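PDB 3D3U: 4-hydroxybutyrate CoA-transferase from Porphyromonas gingivalis, which probably transfers coenzyme A between carboxylic acids, with 4-hydroxybutyrate and acetate as likely partners. Local coordinates for residues 119-125 and 151-157. Numbering follows the deposited sequence.
Sequences VAVVQVS and VVVAEVN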
loop_
_atom_site.group_PDB
_atom_site.type_symbol
_atom_site.label_atom_id
_atom_site.label_comp_id
_atom_site.label_asym_id
_atom_site.label_seq_id
_atom_site.Cartn_x
_atom_site.Cartn_y
_atom_site.Cartn_z
ATOM N N VAL A 119 -4.760 20.576 -9.893
ATOM C CA VAL A 119 -5.581 19.571 -10.563
ATOM C C VAL A 119 -5.240 18.178 -10.040
ATOM O O VAL A 119 -4.088 17.837 -9.947
ATOM C CB VAL A 119 -5.443 19.615 -12.160
ATOM C CG1 VAL A 119 -4.205 20.241 -12.589
ATOM C CG2 VAL A 119 -5.565 18.205 -12.843
ATOM N N ALA A 120 -6.243 17.382 -9.738
ATOM C CA ALA A 120 -6.056 16.010 -9.370
ATOM C C ALA A 120 -6.476 15.107 -10.542
ATOM O O ALA A 120 -7.610 15.146 -10.970
ATOM C CB ALA A 120 -6.906 15.707 -8.073
ATOM N N VAL A 121 -5.582 14.297 -11.080
ATOM C CA VAL A 121 -5.968 13.415 -12.180
ATOM C C VAL A 121 -6.112 11.984 -11.702
ATOM O O VAL A 121 -5.118 11.404 -11.400
ATOM C CB VAL A 121 -4.974 13.436 -13.323
ATOM C CG1 VAL A 121 -5.315 12.386 -14.394
ATOM C CG2 VAL A 121 -5.076 14.721 -13.918
ATOM N N VAL A 122 -7.325 11.423 -11.651
ATOM C CA VAL A 122 -7.604 10.129 -11.094
ATOM C C VAL A 122 -8.301 9.222 -12.068
ATOM O O VAL A 122 -8.910 9.643 -13.069
ATOM C CB VAL A 122 -8.546 10.208 -9.864
ATOM C CG1 VAL A 122 -8.007 11.130 -8.792
ATOM C CG2 VAL A 122 -9.932 10.638 -10.258
ATOM N N GLN A 123 -8.296 7.937 -11.741
ATOM C CA GLN A 123 -8.991 7.010 -12.624
ATOM C C GLN A 123 -10.188 6.394 -11.914
ATOM O O GLN A 123 -9.976 5.467 -11.270
ATOM C CB GLN A 123 -7.998 5.919 -13.081
ATOM C CG GLN A 123 -8.625 4.845 -13.884
ATOM C CD GLN A 123 -7.601 3.928 -14.522
ATOM O OE1 GLN A 123 -6.529 3.686 -13.980
ATOM N NE2 GLN A 123 -7.951 3.378 -15.657
ATOM N N VAL A 124 -11.420 6.836 -12.009
ATOM C CA VAL A 124 -12.488 6.067 -11.318
ATOM C C VAL A 124 -13.230 5.112 -12.181
ATOM O O VAL A 124 -12.906 4.955 -13.375
ATOM C CB VAL A 124 -13.529 6.991 -10.821
ATOM C CG1 VAL A 124 -12.880 7.869 -9.761
ATOM C CG2 VAL A 124 -14.030 7.897 -12.019
ATOM N N SER A 125 -14.297 4.564 -11.595
ATOM C CA SER A 125 -15.173 3.573 -12.234
ATOM C C SER A 125 -16.489 4.187 -12.759
ATOM O O SER A 125 -16.824 5.367 -12.486
ATOM C CB SER A 125 -15.628 2.622 -11.186
ATOM O OG SER A 125 -16.907 3.079 -10.714
ATOM N N VAL A 151 -9.763 21.441 -9.652
ATOM C CA VAL A 151 -10.089 20.894 -10.971
ATOM C C VAL A 151 -9.716 19.458 -10.836
ATOM O O VAL A 151 -8.545 19.126 -10.459
ATOM C CB VAL A 151 -9.146 21.448 -12.033
ATOM C CG1 VAL A 151 -9.258 20.691 -13.369
ATOM C CG2 VAL A 151 -9.347 22.868 -12.222
ATOM N N VAL A 152 -10.652 18.589 -11.167
ATOM C CA VAL A 152 -10.432 17.150 -11.050
ATOM C C VAL A 152 -10.663 16.431 -12.397
ATOM O O VAL A 152 -11.778 16.428 -12.971
ATOM C CB VAL A 152 -11.437 16.590 -10.017
ATOM C CG1 VAL A 152 -11.247 15.103 -9.809
ATOM C CG2 VAL A 152 -11.270 17.304 -8.805
ATOM N N VAL A 153 -9.636 15.784 -12.912
ATOM C CA VAL A 153 -9.813 15.128 -14.194
ATOM C C VAL A 153 -9.987 13.610 -13.985
ATOM O O VAL A 153 -9.055 12.955 -13.586
ATOM C CB VAL A 153 -8.613 15.400 -15.029
ATOM C CG1 VAL A 153 -8.787 14.781 -16.395
ATOM C CG2 VAL A 153 -8.373 16.915 -15.145
ATOM N N ALA A 154 -11.146 13.028 -14.243
ATOM C CA ALA A 154 -11.287 11.637 -13.904
ATOM C C ALA A 154 -11.406 10.805 -15.181
ATOM O O ALA A 154 -12.254 11.142 -16.013
ATOM C CB ALA A 154 -12.485 11.456 -13.132
ATOM N N GLU A 155 -10.628 9.729 -15.342
ATOM C CA GLU A 155 -10.812 8.909 -16.478
ATOM C C GLU A 155 -11.845 7.980 -16.015
ATOM O O GLU A 155 -11.683 7.278 -15.058
ATOM C CB GLU A 155 -9.563 8.090 -16.777
ATOM C CG GLU A 155 -8.331 8.834 -17.287
ATOM C CD GLU A 155 -7.042 7.927 -17.464
ATOM O OE1 GLU A 155 -5.912 8.532 -17.674
ATOM O OE2 GLU A 155 -7.082 6.629 -17.447
ATOM N N VAL A 156 -12.957 7.948 -16.695
ATOM C CA VAL A 156 -14.037 7.009 -16.316
ATOM C C VAL A 156 -13.891 5.588 -16.932
ATOM O O VAL A 156 -14.047 5.374 -18.133
ATOM C CB VAL A 156 -15.408 7.632 -16.542
ATOM C CG1 VAL A 156 -16.518 6.572 -16.300
ATOM C CG2 VAL A 156 -15.528 8.850 -15.628
ATOM N N ASN A 157 -13.547 4.625 -16.098
ATOM C CA ASN A 157 -13.175 3.413 -16.678
ATOM C C ASN A 157 -14.239 2.337 -16.484
ATOM O O ASN A 157 -14.661 1.975 -15.333
ATOM C CB ASN A 157 -11.816 3.013 -16.210
ATOM C CG ASN A 157 -11.209 1.957 -17.084
ATOM O OD1 ASN A 157 -11.925 1.291 -17.878
ATOM N ND2 ASN A 157 -9.899 1.733 -16.924
#
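A parallel β-α-β crossover pairs Val-121 of strand 119-125 with Val-153 of strand 151-157, and Val-122 with Ala-154, with helix 142-148 in the connection. The backbone shows how parallel strands mesh: the peptide groups flanking one residue both reach across to its partner strand. Val-153 N donates to Ala-120 O at 2.9 Å, and Val-153 O receives Val-122 N at 3.0 Å, so Val-121 is bracketed. The roles then switch: Val-122, whose N goes to Val-153 O, accepts Glu-155 N on its own O at 2.9 Å, and Ala-154 becomes the bracketed residue. A further bond runs from Ala-120 N to Val-151 O, and the short strand axes run parallel with a crossing angle of -28°.

On one face, Val-121 and Val-153 lie side by side and point the same way, Val-121 CG2 resting 3.8 Å from Val-153 CB. With CG1 of Val-153 anti to its backbone N (chi1 -178°), CG2 lies anti to the carbonyl carbon, beside N, and meets Val-119 CG2 at 3.9 Å. Strand 119-125 lies inside the six-stranded parallel sheet of order 3-2-1-4-5-6, as in Rossmann-like folds, and 151-157 between it and the outermost strand 176-180.

On the reverse face, Ala-154 CB is met by a methyl from each of two valines, Val-122 CG2 at 3.9 Å and Val-124 CG2 at 4.0 Å. Val-124 CG2 further touches Val-156 CG2, also at 4.0 Å.

Back on the Val-121 side, where Phe-40 of helix 38-46 packs on Val-121 and Val-153, the extended chain of Glu-155 carries OE2 to a salt bridge with Arg-39 and OE1 to the backbone N-H of Phe-40. Asn-157, its N bonded to Val-124 O, is gripped at both ends of its amide, OD1 by Gln-159 N and ND2 by Glu-182 O.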